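Local structure of putative sodium:solute symporter (Proteus mirabilis, 5NV9) at residues L103-T106 and S107-E110; I159-I162 and S163-I167; T322-P325 and I326-G330; G439-V442 and S443-V447. The protein couples the inward flow of sodium ions to the uptake of the sialic acid N-acetylneuraminic acid across the cell inner membrane. All coordinates share one frame; numbering follows the deposited sequence.

Contact 1. Residues L103-T106 and S107-E110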
loop_
_atom_site.group_PDB
_atom_site.type_symbol
_atom_site.label_atom_id
_atom_site.label_comp_id
_atom_site.label_asym_id
_atom_site.label_seq_id
_atom_site.Cartn_x
_atom_site.Cartn_y
_atom_site.Cartn_z
ATOM N N LEU A 103 8.356 -10.519 20.353
ATOM C CA LEU A 103 8.741 -11.724 19.625
ATOM C C LEU A 103 9.908 -11.482 18.694
ATOM O O LEU A 103 10.345 -12.418 18.088
ATOM C CB LEU A 103 7.563 -12.344 18.838
ATOM C CG LEU A 103 6.364 -12.927 19.632
ATOM C CD1 LEU A 103 5.177 -13.138 18.709
ATOM C CD2 LEU A 103 6.678 -14.214 20.371
ATOM N N LYS A 104 10.410 -10.258 18.564
ATOM C CA LYS A 104 11.543 -9.986 17.694
ATOM C C LYS A 104 11.315 -10.573 16.306
ATOM O O LYS A 104 12.163 -11.292 15.734
ATOM C CB LYS A 104 12.835 -10.544 18.279
ATOM C CG LYS A 104 13.110 -10.101 19.708
ATOM C CD LYS A 104 13.486 -8.638 19.785
ATOM C CE LYS A 104 14.076 -8.299 21.147
ATOM N NZ LYS A 104 13.462 -7.062 21.726
ATOM N N ILE A 105 10.155 -10.245 15.751
ATOM C CA ILE A 105 9.759 -10.828 14.486
ATOM C C ILE A 105 10.619 -10.296 13.361
ATOM O O ILE A 105 11.011 -9.129 13.384
ATOM C CB ILE A 105 8.262 -10.597 14.175
ATOM C CG1 ILE A 105 7.886 -9.125 14.097
ATOM C CG2 ILE A 105 7.421 -11.279 15.243
ATOM C CD1 ILE A 105 7.018 -8.787 12.924
ATOM N N THR A 106 10.891 -11.162 12.386
ATOM C CA THR A 106 11.274 -10.725 11.085
ATOM C C THR A 106 9.981 -10.601 10.242
ATOM O O THR A 106 9.684 -9.513 9.718
ATOM C CB THR A 106 12.323 -11.677 10.473
ATOM O OG1 THR A 106 13.569 -11.391 11.097
ATOM C CG2 THR A 106 12.477 -11.490 8.956
ATOM N N SER A 107 9.186 -11.669 10.225
ATOM C CA SER A 107 7.874 -11.700 9.519
ATOM C C SER A 107 6.731 -11.597 10.537
ATOM O O SER A 107 6.743 -12.270 11.535
ATOM C CB SER A 107 7.732 -12.992 8.717
ATOM O OG SER A 107 6.454 -13.151 8.168
ATOM N N ALA A 108 5.746 -10.777 10.239
ATOM C CA ALA A 108 4.542 -10.654 11.073
ATOM C C ALA A 108 3.836 -11.971 11.359
ATOM O O ALA A 108 3.246 -12.143 12.482
ATOM C CB ALA A 108 3.565 -9.686 10.412
ATOM N N TYR A 109 3.941 -12.901 10.402
ATOM C CA TYR A 109 3.166 -14.181 10.423
ATOM C C TYR A 109 3.727 -15.172 11.462
ATOM O O TYR A 109 3.071 -16.140 11.869
ATOM C CB TYR A 109 2.979 -14.724 8.993
ATOM C CG TYR A 109 2.459 -13.616 8.127
ATOM C CD1 TYR A 109 1.227 -12.989 8.422
ATOM C CD2 TYR A 109 3.276 -13.033 7.112
ATOM C CE1 TYR A 109 0.794 -11.879 7.682
ATOM C CE2 TYR A 109 2.832 -11.934 6.366
ATOM C CZ TYR A 109 1.620 -11.331 6.674
ATOM O OH TYR A 109 1.212 -10.218 5.957
ATOM N N GLU A 110 4.913 -14.872 11.960
ATOM C CA GLU A 110 5.485 -15.617 13.099
ATOM C C GLU A 110 4.596 -15.515 14.311
ATOM O O GLU A 110 4.537 -16.454 15.091
ATOM C CB GLU A 110 6.873 -15.064 13.507
ATOM C CG GLU A 110 7.975 -15.281 12.496
ATOM C CD GLU A 110 9.257 -14.452 12.756
ATOM O OE1 GLU A 110 9.625 -14.176 13.917
ATOM O OE2 GLU A 110 9.926 -14.076 11.780
HETATM O O HOH W 1 9.118 -14.582 16.482
HETATM O O HOH W 2 12.076 -14.081 14.572
#
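The carboxylate oxygen E110 OE2 is gripped by two backbone N-H groups, those of T106 and S107. S107 and E110 form a capping box at the start of helix 110-115. The bond from S107 N to E110 OE2 is 3.0 Å long and almost straight, at 175°. The bond from T106 N to E110 OE2 measures 3.1 Å and is more bent, at 142°. Both donors come from the same face of the carboxylate, well out of its plane. S357 OG is a third partner of OE2. The side chain of E110 is extended beyond CG, with CG beside its own backbone N, and this lays the carboxylate back along the turn before the helix.

The second oxygen, OE1, takes two waters. Water 1 joins it to L103 O, and water 2 joins it to K104 O. The carboxylate thus ties the helix start to the end of helix 89-102, where K104 closes a Schellman motif with positive phi.

S107 to E110 is a type I turn, closed by E110 N to S107 O at 3.2 Å. S107 OG accepts a weak bond from Y109 N and also pairs with D358 OD2. R40 and Q255 hold the loop from outside, on this cytoplasmic side of the membrane. I105 packs against the turn. Its CG1 branch stands between its backbone N and carbonyl carbon (chi1 60°), which carries CD1 over the start of A108, 3.6 Å from A108 N.

Contact 2. Residues I159-I162 and S163-I167; sequences IVLI and SLLCI
I159 O takes two backbone donors from the next turn. S163 N gives it a bond of 2.8 Å, and L164 N adds a weak one. V160 O accepts from L165 N, five residues on, at 3.1 Å. This is a wider pi-type turn, at 160-162, within a transmembrane helix. I162 O lies 3.9 Å from C166 N and accepts a bond from Q341 NE2. C166 CB comes within 3.3 Å of the same I162 O.

The apolar contacts run along the helix surface. V160 and L164 lie side by side and point the same way, with V160 CG1 4.1 Å from L164 CB. The V160 CG1 branch is anti to the backbone N (chi1 167°), beside the carbonyl carbon, which leans it along the helix to L164. L161 and L165 make a second such pair, where L161 CD2 meets L165 CD1 at 4.2 Å.

The polar side chain S163 has its OG hydrogen-bonded to S389 OG. Around this stretch, L161 and L165 rest on helix 8-29. I159 and I162 touch helix 118-151, and I159 and I167 touch helix 370-398. I162 and C166 face helix 328-361, where C166 packs on the sodium ligand S345.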
loop_
_atom_site.group_PDB
_atom_site.type_symbol
_atom_site.label_atom_id
_atom_site.label_comp_id
_atom_site.label_asym_id
_atom_site.label_seq_id
_atom_site.Cartn_x
_atom_site.Cartn_y
_atom_site.Cartn_z
ATOM N N ILE A 159 8.881 0.615 -18.043
ATOM C CA ILE A 159 8.920 -0.414 -17.026
ATOM C C ILE A 159 10.332 -0.625 -16.498
ATOM O O ILE A 159 10.498 -0.938 -15.305
ATOM C CB ILE A 159 8.317 -1.723 -17.559
ATOM C CG1 ILE A 159 6.836 -1.507 -17.775
ATOM C CG2 ILE A 159 8.566 -2.864 -16.617
ATOM C CD1 ILE A 159 6.116 -2.618 -18.507
ATOM N N VAL A 160 11.345 -0.464 -17.374
ATOM C CA VAL A 160 12.739 -0.552 -16.959
ATOM C C VAL A 160 13.005 0.559 -15.948
ATOM O O VAL A 160 13.619 0.318 -14.921
ATOM C CB VAL A 160 13.718 -0.382 -18.103
ATOM C CG1 VAL A 160 15.095 -0.174 -17.539
ATOM C CG2 VAL A 160 13.736 -1.614 -18.981
ATOM N N LEU A 161 12.586 1.775 -16.291
ATOM C CA LEU A 161 12.713 2.941 -15.403
ATOM C C LEU A 161 11.897 2.864 -14.096
ATOM O O LEU A 161 12.388 3.238 -13.010
ATOM C CB LEU A 161 12.332 4.207 -16.157
ATOM C CG LEU A 161 13.227 4.610 -17.342
ATOM C CD1 LEU A 161 12.747 5.938 -17.805
ATOM C CD2 LEU A 161 14.687 4.717 -16.951
ATOM N N ILE A 162 10.656 2.423 -14.176
ATOM C CA ILE A 162 9.841 2.329 -12.954
ATOM C C ILE A 162 10.258 1.151 -12.059
ATOM O O ILE A 162 10.453 1.305 -10.835
ATOM C CB ILE A 162 8.326 2.192 -13.260
ATOM C CG1 ILE A 162 7.790 3.430 -13.973
ATOM C CG2 ILE A 162 7.532 1.994 -11.983
ATOM C CD1 ILE A 162 6.543 3.160 -14.769
ATOM N N SER A 163 10.371 -0.027 -12.676
ATOM C CA SER A 163 10.445 -1.280 -11.950
ATOM C C SER A 163 11.894 -1.781 -11.817
ATOM O O SER A 163 12.374 -2.065 -10.705
ATOM C CB SER A 163 9.503 -2.313 -12.614
ATOM O OG SER A 163 9.035 -3.242 -11.636
ATOM N N LEU A 164 12.624 -1.844 -12.915
ATOM C CA LEU A 164 13.945 -2.462 -12.862
ATOM C C LEU A 164 14.884 -1.657 -11.964
ATOM O O LEU A 164 15.577 -2.178 -11.103
ATOM C CB LEU A 164 14.496 -2.638 -14.275
ATOM C CG LEU A 164 15.347 -3.891 -14.441
ATOM C CD1 LEU A 164 15.584 -4.109 -15.927
ATOM C CD2 LEU A 164 16.663 -3.826 -13.668
ATOM N N LEU A 165 14.885 -0.360 -12.163
ATOM C CA LEU A 165 15.667 0.525 -11.349
ATOM C C LEU A 165 15.314 0.441 -9.867
ATOM O O LEU A 165 16.214 0.469 -9.009
ATOM C CB LEU A 165 15.542 1.983 -11.838
ATOM C CG LEU A 165 16.314 2.331 -13.113
ATOM C CD1 LEU A 165 16.352 3.848 -13.249
ATOM C CD2 LEU A 165 17.727 1.751 -13.132
ATOM N N CYS A 166 14.015 0.385 -9.571
ATOM C CA CYS A 166 13.541 0.159 -8.197
ATOM C C CYS A 166 14.112 -1.135 -7.571
ATOM O O CYS A 166 14.609 -1.123 -6.425
ATOM C CB CYS A 166 12.011 0.114 -8.157
ATOM S SG CYS A 166 11.357 0.150 -6.483
ATOM N N ILE A 167 14.100 -2.215 -8.356
ATOM C CA ILE A 167 14.647 -3.504 -7.958
ATOM C C ILE A 167 16.132 -3.392 -7.579
ATOM O O ILE A 167 16.551 -4.000 -6.632
ATOM C CB ILE A 167 14.449 -4.601 -9.080
ATOM C CG1 ILE A 167 12.984 -4.985 -9.165
ATOM C CG2 ILE A 167 15.299 -5.845 -8.815
ATOM C CD1 ILE A 167 12.583 -5.759 -10.401
#

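Contact 3. Residues T322-P325 and I326-G330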
loop_
_atom_site.group_PDB
_atom_site.type_symbol
_atom_site.label_atom_id
_atom_site.label_comp_id
_atom_site.label_asym_id
_atom_site.label_seq_id
_atom_site.Cartn_x
_atom_site.Cartn_y
_atom_site.Cartn_z
ATOM N N THR A 322 0.264 19.307 -19.846
ATOM C CA THR A 322 -0.172 20.376 -20.729
ATOM C C THR A 322 -0.154 21.700 -20.029
ATOM O O THR A 322 -0.024 22.699 -20.698
ATOM C CB THR A 322 -1.589 20.147 -21.342
ATOM O OG1 THR A 322 -2.590 20.018 -20.309
ATOM C CG2 THR A 322 -1.607 18.923 -22.204
ATOM N N GLU A 323 -0.304 21.752 -18.705
ATOM C CA GLU A 323 -0.439 23.068 -18.029
ATOM C C GLU A 323 0.629 23.464 -17.024
ATOM O O GLU A 323 0.553 24.566 -16.468
ATOM C CB GLU A 323 -1.752 23.174 -17.245
ATOM C CG GLU A 323 -3.030 22.908 -18.034
ATOM C CD GLU A 323 -3.338 23.885 -19.128
ATOM O OE1 GLU A 323 -2.796 25.013 -19.125
ATOM O OE2 GLU A 323 -4.182 23.522 -19.978
HETATM N N MSE A 324 1.530 22.566 -16.673
HETATM C CA MSE A 324 2.527 22.910 -15.670
HETATM C C MSE A 324 3.789 23.275 -16.383
HETATM O O MSE A 324 4.115 22.728 -17.480
HETATM C CB MSE A 324 2.736 21.815 -14.575
HETATM C CG MSE A 324 1.647 22.013 -13.544
HETATM SE SE MSE A 324 1.500 20.386 -12.495
HETATM C CE MSE A 324 2.061 21.308 -10.846
ATOM N N PRO A 325 4.548 24.195 -15.786
ATOM C CA PRO A 325 5.704 24.704 -16.572
ATOM C C PRO A 325 6.852 23.759 -16.590
ATOM O O PRO A 325 6.957 22.849 -15.736
ATOM C CB PRO A 325 6.084 26.003 -15.863
ATOM C CG PRO A 325 5.481 25.921 -14.498
ATOM C CD PRO A 325 4.338 24.931 -14.527
ATOM N N ILE A 326 7.726 23.980 -17.557
ATOM C CA ILE A 326 8.954 23.240 -17.679
ATOM C C ILE A 326 9.723 23.199 -16.320
ATOM O O ILE A 326 9.635 24.145 -15.483
ATOM C CB ILE A 326 9.803 23.838 -18.827
ATOM C CG1 ILE A 326 11.073 23.029 -19.066
ATOM C CG2 ILE A 326 10.190 25.285 -18.538
ATOM C CD1 ILE A 326 11.622 23.254 -20.446
ATOM N N GLY A 327 10.470 22.109 -16.097
ATOM C CA GLY A 327 11.143 21.863 -14.789
ATOM C C GLY A 327 10.143 21.382 -13.733
ATOM O O GLY A 327 10.285 20.281 -13.162
ATOM N N ILE A 328 9.117 22.175 -13.458
ATOM C CA ILE A 328 8.083 21.744 -12.532
ATOM C C ILE A 328 7.386 20.444 -13.004
ATOM O O ILE A 328 7.207 19.507 -12.212
ATOM C CB ILE A 328 7.096 22.889 -12.192
ATOM C CG1 ILE A 328 7.788 23.948 -11.339
ATOM C CG2 ILE A 328 5.911 22.344 -11.421
ATOM C CD1 ILE A 328 6.853 25.118 -11.024
ATOM N N ALA A 329 7.068 20.378 -14.294
ATOM C CA ALA A 329 6.435 19.252 -14.848
ATOM C C ALA A 329 7.286 17.970 -14.682
ATOM O O ALA A 329 6.781 16.876 -14.333
ATOM C CB ALA A 329 6.061 19.520 -16.303
ATOM N N GLY A 330 8.579 18.102 -14.848
ATOM C CA GLY A 330 9.477 16.979 -14.689
ATOM C C GLY A 330 9.589 16.492 -13.247
ATOM O O GLY A 330 9.784 15.259 -12.982
#
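I328 folds back over P325 and M324, two residues of the link before its helix. Its CB lies 3.5 Å from P325 O and 4.1 Å from P325 CG. At CB the side chain divides. CG2 meets the methyl CE of M324, a selenomethionine, at 4.0 Å. The other branch runs through CG1, beside the backbone N (chi1 -70°), and extends to CD1. That tip touches P325 CG at 3.8 Å. The prolyl ring and I328 are set at a slant to each other, while the M324 and I328 side chains cross at about a right angle. M324 bends at chi3, which turns CE to I328.

A329 lies beyond, and its N donates to P325 O at 2.9 Å. The methyl of A329 sits near M324 CB, 4.4 Å from A329 CB. M324 and P325 also touch M199 of helix 155-203, and I328 touches L195 of that helix. N10 OD1 of helix 8-29 accepts from G327 N.

G327, with positive phi, holds the N-cap position. This is a short periplasmic link between two helices, helix 315-323 and transmembrane helix 328-361. The latter carries sodium ligands further along, as part of this protein's LeuT fold.

Contact 4. Residues G439-V442 and S443-V447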
loop_
_atom_site.group_PDB
_atom_site.type_symbol
_atom_site.label_atom_id
_atom_site.label_comp_id
_atom_site.label_asym_id
_atom_site.label_seq_id
_atom_site.Cartn_x
_atom_site.Cartn_y
_atom_site.Cartn_z
ATOM N N GLY A 439 -12.004 -21.536 11.110
ATOM C CA GLY A 439 -12.091 -20.145 10.641
ATOM C C GLY A 439 -11.549 -19.832 9.242
ATOM O O GLY A 439 -12.239 -19.218 8.423
ATOM N N ILE A 440 -10.351 -20.272 8.911
ATOM C CA ILE A 440 -9.859 -20.090 7.549
ATOM C C ILE A 440 -10.809 -20.735 6.509
ATOM O O ILE A 440 -11.132 -20.168 5.458
ATOM C CB ILE A 440 -8.431 -20.631 7.405
ATOM C CG1 ILE A 440 -7.447 -19.789 8.249
ATOM C CG2 ILE A 440 -7.981 -20.639 5.958
ATOM C CD1 ILE A 440 -6.171 -20.504 8.622
ATOM N N ILE A 441 -11.217 -21.949 6.783
ATOM C CA ILE A 441 -11.981 -22.701 5.803
ATOM C C ILE A 441 -13.321 -22.021 5.524
ATOM O O ILE A 441 -13.690 -21.813 4.352
ATOM C CB ILE A 441 -12.154 -24.147 6.277
ATOM C CG1 ILE A 441 -10.814 -24.865 6.122
ATOM C CG2 ILE A 441 -13.267 -24.845 5.529
ATOM C CD1 ILE A 441 -10.678 -26.089 6.970
ATOM N N VAL A 442 -14.014 -21.674 6.607
ATOM C CA VAL A 442 -15.278 -20.932 6.562
ATOM C C VAL A 442 -15.142 -19.593 5.829
ATOM O O VAL A 442 -15.969 -19.271 4.940
ATOM C CB VAL A 442 -15.772 -20.628 7.972
ATOM C CG1 VAL A 442 -16.921 -19.609 7.914
ATOM C CG2 VAL A 442 -16.260 -21.928 8.630
ATOM N N SER A 443 -14.107 -18.844 6.218
ATOM C CA SER A 443 -13.745 -17.572 5.577
ATOM C C SER A 443 -13.580 -17.737 4.069
ATOM O O SER A 443 -14.189 -17.000 3.296
ATOM C CB SER A 443 -12.454 -17.015 6.185
ATOM O OG SER A 443 -12.320 -15.652 5.835
ATOM N N ILE A 444 -12.818 -18.737 3.633
ATOM C CA ILE A 444 -12.527 -18.873 2.217
ATOM C C ILE A 444 -13.782 -19.106 1.387
ATOM O O ILE A 444 -13.986 -18.484 0.335
ATOM C CB ILE A 444 -11.478 -19.955 1.949
ATOM C CG1 ILE A 444 -10.076 -19.414 2.324
ATOM C CG2 ILE A 444 -11.519 -20.413 0.493
ATOM C CD1 ILE A 444 -9.053 -20.526 2.379
ATOM N N ILE A 445 -14.622 -20.000 1.887
ATOM C CA ILE A 445 -15.853 -20.322 1.258
ATOM C C ILE A 445 -16.795 -19.116 1.191
ATOM O O ILE A 445 -17.539 -18.917 0.191
ATOM C CB ILE A 445 -16.539 -21.472 2.040
ATOM C CG1 ILE A 445 -15.814 -22.788 1.823
ATOM C CG2 ILE A 445 -17.968 -21.617 1.605
ATOM C CD1 ILE A 445 -16.338 -23.930 2.693
ATOM N N ALA A 446 -16.819 -18.350 2.275
ATOM C CA ALA A 446 -17.713 -17.238 2.366
ATOM C C ALA A 446 -17.307 -16.149 1.386
ATOM O O ALA A 446 -18.193 -15.584 0.734
ATOM C CB ALA A 446 -17.750 -16.677 3.779
ATOM N N VAL A 447 -16.002 -15.880 1.296
ATOM C CA VAL A 447 -15.507 -14.859 0.379
ATOM C C VAL A 447 -15.674 -15.265 -1.077
ATOM O O VAL A 447 -15.995 -14.394 -1.900
ATOM C CB VAL A 447 -14.042 -14.364 0.658
ATOM C CG1 VAL A 447 -13.932 -13.944 2.105
ATOM C CG2 VAL A 447 -12.965 -15.400 0.352
#
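The flat groups that meet between G439-V442 and S443-V447 are peptide groups, linked end to end from turn to turn in a regular alpha helix. Four i to i+4 hydrogen bonds link them. I444 N to I440 O is 2.9 Å, and S443 N to G439 O and A446 N to V442 O have the same length. I445 N to I441 O is longer, at 3.2 Å. Aliphatic carbons crowd the same carbonyl oxygens. I444 CG1 reaches I440 O at 3.4 Å, and I445 CG1 does the same to I441 O. In both isoleucines CG1 stands beside the backbone N (chi1 -76° for I444), which brings it back against the carbonyl oxygen one turn earlier.

I440 and I444 lie side by side and point the same way. CG2 of I440 meets CD1 of I444 at 3.7 Å. A looser pair, I441 CG2 with I445 CD1 at 4.3 Å, forms on the surface, where I441 also touches a bound dodecyl-maltoside detergent molecule. The apolar exterior is that of a transmembrane helix, 433-452. I440 and I444 pack on F123 of helix 118-151, and I440 also touches helix 415-427. V442, S443 and A446 face helix 459-475.

S443 is the polar side chain of the stretch. Its OG is anti to its own N and bonds to G465 O of helix 459-475. Its CB lies 3.1 Å from G439 O.

Each contact is local, and they follow one another in series; none nests in or crosses another. Contact 1 comes first, joining helix 89-102 to helix 110-115 on the cytoplasmic side. Contact 2 lies within helix 155-203 and closes no loop. Contact 3 is the periplasmic bend from helix 315-323 into helix 328-361, and its M324 and I328 pack on helix 155-203, the helix of contact 2. The centres of contacts 2 and 3 are about 23 Å apart. Contact 4 lies in helix 433-452, with its centre about 24 Å from that of contact 1. Helix 118-151 touches side chains of contacts 1, 2 and 4. Contacts 3 and 4 lie on opposite sides of the chain's centre.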